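Local coordinates for protein pyrethroid hydrolase (Sphingobium faniae, PDB 5Y57) that hydrolyses the ester bond of pyrethroid insecticides such as permethrin and cypermethrin, as a serine-type esterase of the alpha/beta hydrolase superfamily, at residues I73-S78 and G97-T102; R123-A128 and V203-A208. All coordinates share one frame; numbering follows the deposited sequence. Where two conformers were deposited one is given.

Following the chain from its N terminus, contact 1 closes first: 73-78 leaves the sheet at Ser78, passes through helix 80-90 and returns as 97-102, a right-handed beta-alpha-beta crossover. Contact 2 opens only afterwards, joining 123-128 to 203-208 across a loop of 74 residues that includes helix 148-155 and strand 194-199. The two loops therefore run in series, neither enclosing nor crossing the other. Contact 1 ties central strands of the parallel sheet, whereas contact 2 ties helix 126-131 to the loop after Asp202. Their centres lie about 18 Å apart, yet they meet where Thr102 O lies 3.3 Å from Leu205 CD2, and both touch the phenylmethanesulfonyl group.

Contact 1: I73-S78 and G97-T102; sequences ILLGHS and GLIYLT. With PMS (phenylmethanesulfonic acid), chain G.
Ser78, with a positive phi (55°), pairs through its backbone N with Thr102 O, weakly, at the end of this strand pair, and its OG is bonded covalently to S of the phenylmethanesulfonyl group at 1.6 Å. This strained turn in a GxSxG sequence fits the nucleophile elbow of alpha/beta hydrolases. Ser78 N also makes a weak bond to Leu101 O. Before it the strands run parallel, and Leu74 O accepts Ile99 N at 2.7 Å. Gly76 N then meets Ile99 O almost head-on (C=O...N 179°), as Leu101 N does Gly76 O. With CG anti to the backbone N (chi1 179°), Leu75 spreads its methyls between two neighbours: CD1 is 3.7 Å from Ile99 CG2, and CD2 is 4.0 Å from Leu101 CD2. Replacing this leucine by an alanine is likely to open a gap beside Ile99 CG2 and Leu101 CD2, which would lose their methyl partners. CD2 of His77 lies 3.7 Å from Thr102 CG2; the ring's NE2 bonds His230 O, while Thr102 OG1 bonds Asp202. Helix 237-248 packs on the face bearing Leu75 and Ile99, helix 80-90 on that of Leu74 and Leu98, and strands 3-9 and 194-199 flank the pair.

Contact 2: R123-A128 and V203-A208; sequences RGTPHA and VVLPIA. With PMS (phenylmethanesulfonic acid), chain G.
The backbones of 123-128 and 203-208 come closest at two points, with CA-CA distances of 5.6 Å for Ala128 and Val204 and 5.8 Å for Thr125 and Leu205. Here, in the alpha/beta hydrolase fold, the loop following the probable charge-relay Asp202 meets the start of helix 126-131. Thr125 occupies the N-cap position without a capping bond from its side chain, and Pro206 sits just before helix 207-216. Gly124 has phi 128° and psi 136°, angles that would jam a CB against the preceding carbonyl O.

Across the interface the evidence is for van der Waals packing. Thr125 CB rests 3.4 Å from Val204 O, and Thr125 CG2 reaches Leu205 CD1 at 3.8 Å. That methyl is placed anti to the carbonyl carbon, while OG1 (chi1 62°), set between the backbone N and the carbonyl carbon, makes a weak bond with Val116 O. Further along, the His127 ring lies with one face toward Val203 O, which stands off-centre above it, and ND1 approaches Val203 CG2. Val204 CG1 meets Ala128 CB, and its side chain also touches His230 and helix 148-155, so this packing borders the probable charge-relay pair Asp202 and His230. A second link to the charge relay is backbone-made: Leu205 N donates to Asp202 OD1. On the ligand side, Ala128 CB lies 3.7 Å from ring atom C4 of the phenylmethanesulfonyl group.

Contact 1: I73-S78 and G97-T102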
# COMPACT_ATOMS: atom_id res chain seq x y z
N ILE A 73 13.25 -3.27 -1.45
CA ILE A 73 12.18 -2.66 -2.24
C ILE A 73 10.93 -2.61 -1.36
O ILE A 73 10.54 -3.61 -0.76
CB ILE A 73 11.92 -3.46 -3.53
CG1 ILE A 73 13.19 -3.56 -4.39
CG2 ILE A 73 10.77 -2.83 -4.31
CD1 ILE A 73 13.64 -2.25 -5.00
N LEU A 74 10.31 -1.44 -1.27
CA LEU A 74 9.08 -1.28 -0.51
C LEU A 74 7.93 -1.13 -1.48
O LEU A 74 7.95 -0.24 -2.35
CB LEU A 74 9.16 -0.09 0.44
CG LEU A 74 10.37 -0.01 1.38
CD1 LEU A 74 10.26 1.18 2.33
CD2 LEU A 74 10.57 -1.34 2.15
N LEU A 75 6.97 -2.04 -1.38
CA LEU A 75 5.71 -1.91 -2.09
C LEU A 75 4.61 -1.60 -1.08
O LEU A 75 4.51 -2.26 -0.03
CB LEU A 75 5.37 -3.19 -2.87
CG LEU A 75 4.07 -3.27 -3.67
CD1 LEU A 75 4.20 -4.28 -4.79
CD2 LEU A 75 2.86 -3.64 -2.79
N GLY A 76 3.80 -0.62 -1.40
CA GLY A 76 2.61 -0.31 -0.63
C GLY A 76 1.40 -0.52 -1.51
O GLY A 76 1.45 -0.24 -2.71
N HIS A 77 0.34 -1.08 -0.93
CA HIS A 77 -0.93 -1.19 -1.63
C HIS A 77 -1.96 -0.26 -0.99
O HIS A 77 -2.09 -0.23 0.24
CB HIS A 77 -1.47 -2.62 -1.64
CG HIS A 77 -2.88 -2.74 -2.12
ND1 HIS A 77 -3.93 -3.00 -1.26
CD2 HIS A 77 -3.43 -2.62 -3.36
CE1 HIS A 77 -5.06 -3.05 -1.95
NE2 HIS A 77 -4.79 -2.80 -3.21
N SER A 78 -2.75 0.43 -1.82
CA SER A 78 -3.87 1.24 -1.33
C SER A 78 -3.29 2.23 -0.32
O SER A 78 -2.34 2.95 -0.66
CB SER A 78 -4.95 0.30 -0.79
OG SER A 78 -6.22 0.90 -0.64
N GLY A 97 14.14 1.29 -3.79
CA GLY A 97 13.03 1.41 -4.72
C GLY A 97 11.71 1.48 -3.97
O GLY A 97 11.56 0.90 -2.89
N LEU A 98 10.75 2.17 -4.58
CA LEU A 98 9.41 2.36 -4.02
C LEU A 98 8.36 1.94 -5.04
O LEU A 98 8.35 2.43 -6.17
CB LEU A 98 9.21 3.82 -3.62
CG LEU A 98 10.12 4.22 -2.46
CD1 LEU A 98 10.06 5.72 -2.22
CD2 LEU A 98 9.73 3.46 -1.17
N ILE A 99 7.47 1.02 -4.66
CA ILE A 99 6.41 0.58 -5.55
C ILE A 99 5.07 0.97 -4.95
O ILE A 99 4.68 0.47 -3.88
CB ILE A 99 6.44 -0.92 -5.81
CG1 ILE A 99 7.75 -1.35 -6.46
CG2 ILE A 99 5.29 -1.30 -6.71
CD1 ILE A 99 7.65 -2.81 -6.88
N TYR A 100 4.34 1.79 -5.68
CA TYR A 100 2.98 2.21 -5.31
C TYR A 100 1.99 1.41 -6.15
O TYR A 100 1.79 1.67 -7.34
CB TYR A 100 2.83 3.72 -5.52
CG TYR A 100 3.71 4.52 -4.62
CD1 TYR A 100 5.05 4.73 -4.94
CD2 TYR A 100 3.23 5.07 -3.45
CE1 TYR A 100 5.87 5.46 -4.13
CE2 TYR A 100 4.06 5.79 -2.61
CZ TYR A 100 5.38 5.98 -2.96
OH TYR A 100 6.21 6.72 -2.17
N LEU A 101 1.38 0.42 -5.53
CA LEU A 101 0.43 -0.45 -6.20
C LEU A 101 -1.00 0.01 -5.94
O LEU A 101 -1.55 -0.28 -4.86
CB LEU A 101 0.61 -1.88 -5.70
CG LEU A 101 -0.36 -2.95 -6.20
CD1 LEU A 101 -0.47 -2.84 -7.70
CD2 LEU A 101 0.30 -4.27 -5.83
N THR A 102 -1.64 0.61 -6.95
CA THR A 102 -2.86 1.42 -6.81
C THR A 102 -2.93 2.00 -5.40
O THR A 102 -3.83 1.74 -4.59
CB THR A 102 -4.10 0.64 -7.26
OG1 THR A 102 -5.22 1.52 -7.37
CG2 THR A 102 -4.42 -0.58 -6.34
C PMS G . -7.79 2.47 0.23
S PMS G . -7.06 1.03 0.68
C1 PMS G . -8.87 3.05 1.11
C2 PMS G . -9.59 2.26 2.00
C3 PMS G . -10.57 2.83 2.80
C4 PMS G . -10.83 4.19 2.71
C5 PMS G . -10.10 4.98 1.83
C6 PMS G . -9.13 4.41 1.02
O2S PMS G . -6.18 1.11 1.80
O1S PMS G . -7.93 -0.11 0.77

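Contact 2: R123-A128 and V203-A208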
# COMPACT_ATOMS: atom_id res chain seq x y z
N ARG A 123 -10.14 14.11 -7.50
CA ARG A 123 -9.96 13.74 -6.11
C ARG A 123 -11.22 13.05 -5.60
O ARG A 123 -12.33 13.43 -5.99
CB ARG A 123 -9.65 14.96 -5.24
CG ARG A 123 -8.24 15.45 -5.36
CD ARG A 123 -8.13 16.91 -5.00
NE ARG A 123 -6.75 17.27 -4.71
CZ ARG A 123 -5.82 17.42 -5.64
NH1 ARG A 123 -6.12 17.23 -6.93
NH2 ARG A 123 -4.58 17.75 -5.28
N GLY A 124 -11.05 12.04 -4.73
CA GLY A 124 -12.18 11.34 -4.13
C GLY A 124 -12.17 9.83 -4.24
O GLY A 124 -11.92 9.27 -5.31
N THR A 125 -12.48 9.12 -3.16
CA THR A 125 -12.70 7.68 -3.23
C THR A 125 -14.05 7.36 -2.61
O THR A 125 -14.13 6.75 -1.53
CB THR A 125 -11.57 6.92 -2.53
OG1 THR A 125 -11.54 7.28 -1.15
CG2 THR A 125 -10.22 7.30 -3.15
N PRO A 126 -15.17 7.75 -3.28
CA PRO A 126 -16.48 7.73 -2.63
C PRO A 126 -17.08 6.34 -2.45
O PRO A 126 -17.89 6.15 -1.55
CB PRO A 126 -17.36 8.57 -3.56
CG PRO A 126 -16.69 8.48 -4.89
CD PRO A 126 -15.23 8.34 -4.63
N HIS A 127 -16.72 5.39 -3.31
CA HIS A 127 -17.08 4.00 -3.02
C HIS A 127 -16.52 3.57 -1.67
O HIS A 127 -17.22 2.92 -0.89
CB HIS A 127 -16.57 3.06 -4.11
CG HIS A 127 -17.31 3.15 -5.40
ND1 HIS A 127 -17.82 2.05 -6.04
CD2 HIS A 127 -17.59 4.21 -6.20
CE1 HIS A 127 -18.40 2.42 -7.16
NE2 HIS A 127 -18.28 3.73 -7.28
N ALA A 128 -15.26 3.92 -1.38
CA ALA A 128 -14.67 3.49 -0.12
C ALA A 128 -15.32 4.20 1.05
O ALA A 128 -15.62 3.58 2.07
CB ALA A 128 -13.16 3.73 -0.10
N VAL A 203 -12.33 0.46 -8.68
CA VAL A 203 -13.41 1.38 -8.35
C VAL A 203 -13.26 1.97 -6.96
O VAL A 203 -13.84 3.04 -6.69
CB VAL A 203 -14.80 0.72 -8.52
CG1 VAL A 203 -14.89 0.05 -9.89
CG2 VAL A 203 -15.06 -0.29 -7.42
N VAL A 204 -12.49 1.34 -6.08
CA VAL A 204 -12.08 1.96 -4.83
C VAL A 204 -11.27 3.21 -5.12
O VAL A 204 -11.65 4.33 -4.77
CB VAL A 204 -11.28 0.96 -3.97
CG1 VAL A 204 -10.91 1.55 -2.61
CG2 VAL A 204 -12.05 -0.34 -3.85
N LEU A 205 -10.13 3.03 -5.80
CA LEU A 205 -9.24 4.10 -6.19
C LEU A 205 -9.31 4.24 -7.71
O LEU A 205 -8.59 3.53 -8.44
CB LEU A 205 -7.81 3.80 -5.72
CG LEU A 205 -6.81 4.92 -5.96
CD1 LEU A 205 -7.34 6.20 -5.34
CD2 LEU A 205 -5.47 4.51 -5.38
N PRO A 206 -10.20 5.09 -8.23
CA PRO A 206 -10.42 5.17 -9.69
C PRO A 206 -9.13 5.48 -10.45
O PRO A 206 -8.21 6.11 -9.92
CB PRO A 206 -11.43 6.31 -9.82
CG PRO A 206 -12.11 6.39 -8.43
CD PRO A 206 -11.05 6.01 -7.46
N ILE A 207 -9.07 5.03 -11.70
CA ILE A 207 -7.83 5.30 -12.44
C ILE A 207 -7.58 6.80 -12.58
O ILE A 207 -6.43 7.24 -12.57
CB ILE A 207 -7.84 4.60 -13.81
CG1 ILE A 207 -6.45 4.68 -14.45
CG2 ILE A 207 -8.95 5.16 -14.68
CD1 ILE A 207 -5.35 4.04 -13.60
N ALA A 208 -8.65 7.61 -12.67
CA ALA A 208 -8.49 9.06 -12.71
C ALA A 208 -7.72 9.56 -11.50
O ALA A 208 -6.81 10.39 -11.62
CB ALA A 208 -9.85 9.75 -12.79
C PMS G . -7.79 2.47 0.23
S PMS G . -7.06 1.03 0.68
C1 PMS G . -8.87 3.05 1.11
C2 PMS G . -9.59 2.26 2.00
C3 PMS G . -10.57 2.83 2.80
C4 PMS G . -10.83 4.19 2.71
C5 PMS G . -10.10 4.98 1.83
C6 PMS G . -9.13 4.41 1.02
O2S PMS G . -6.18 1.11 1.80
O1S PMS G . -7.93 -0.11 0.77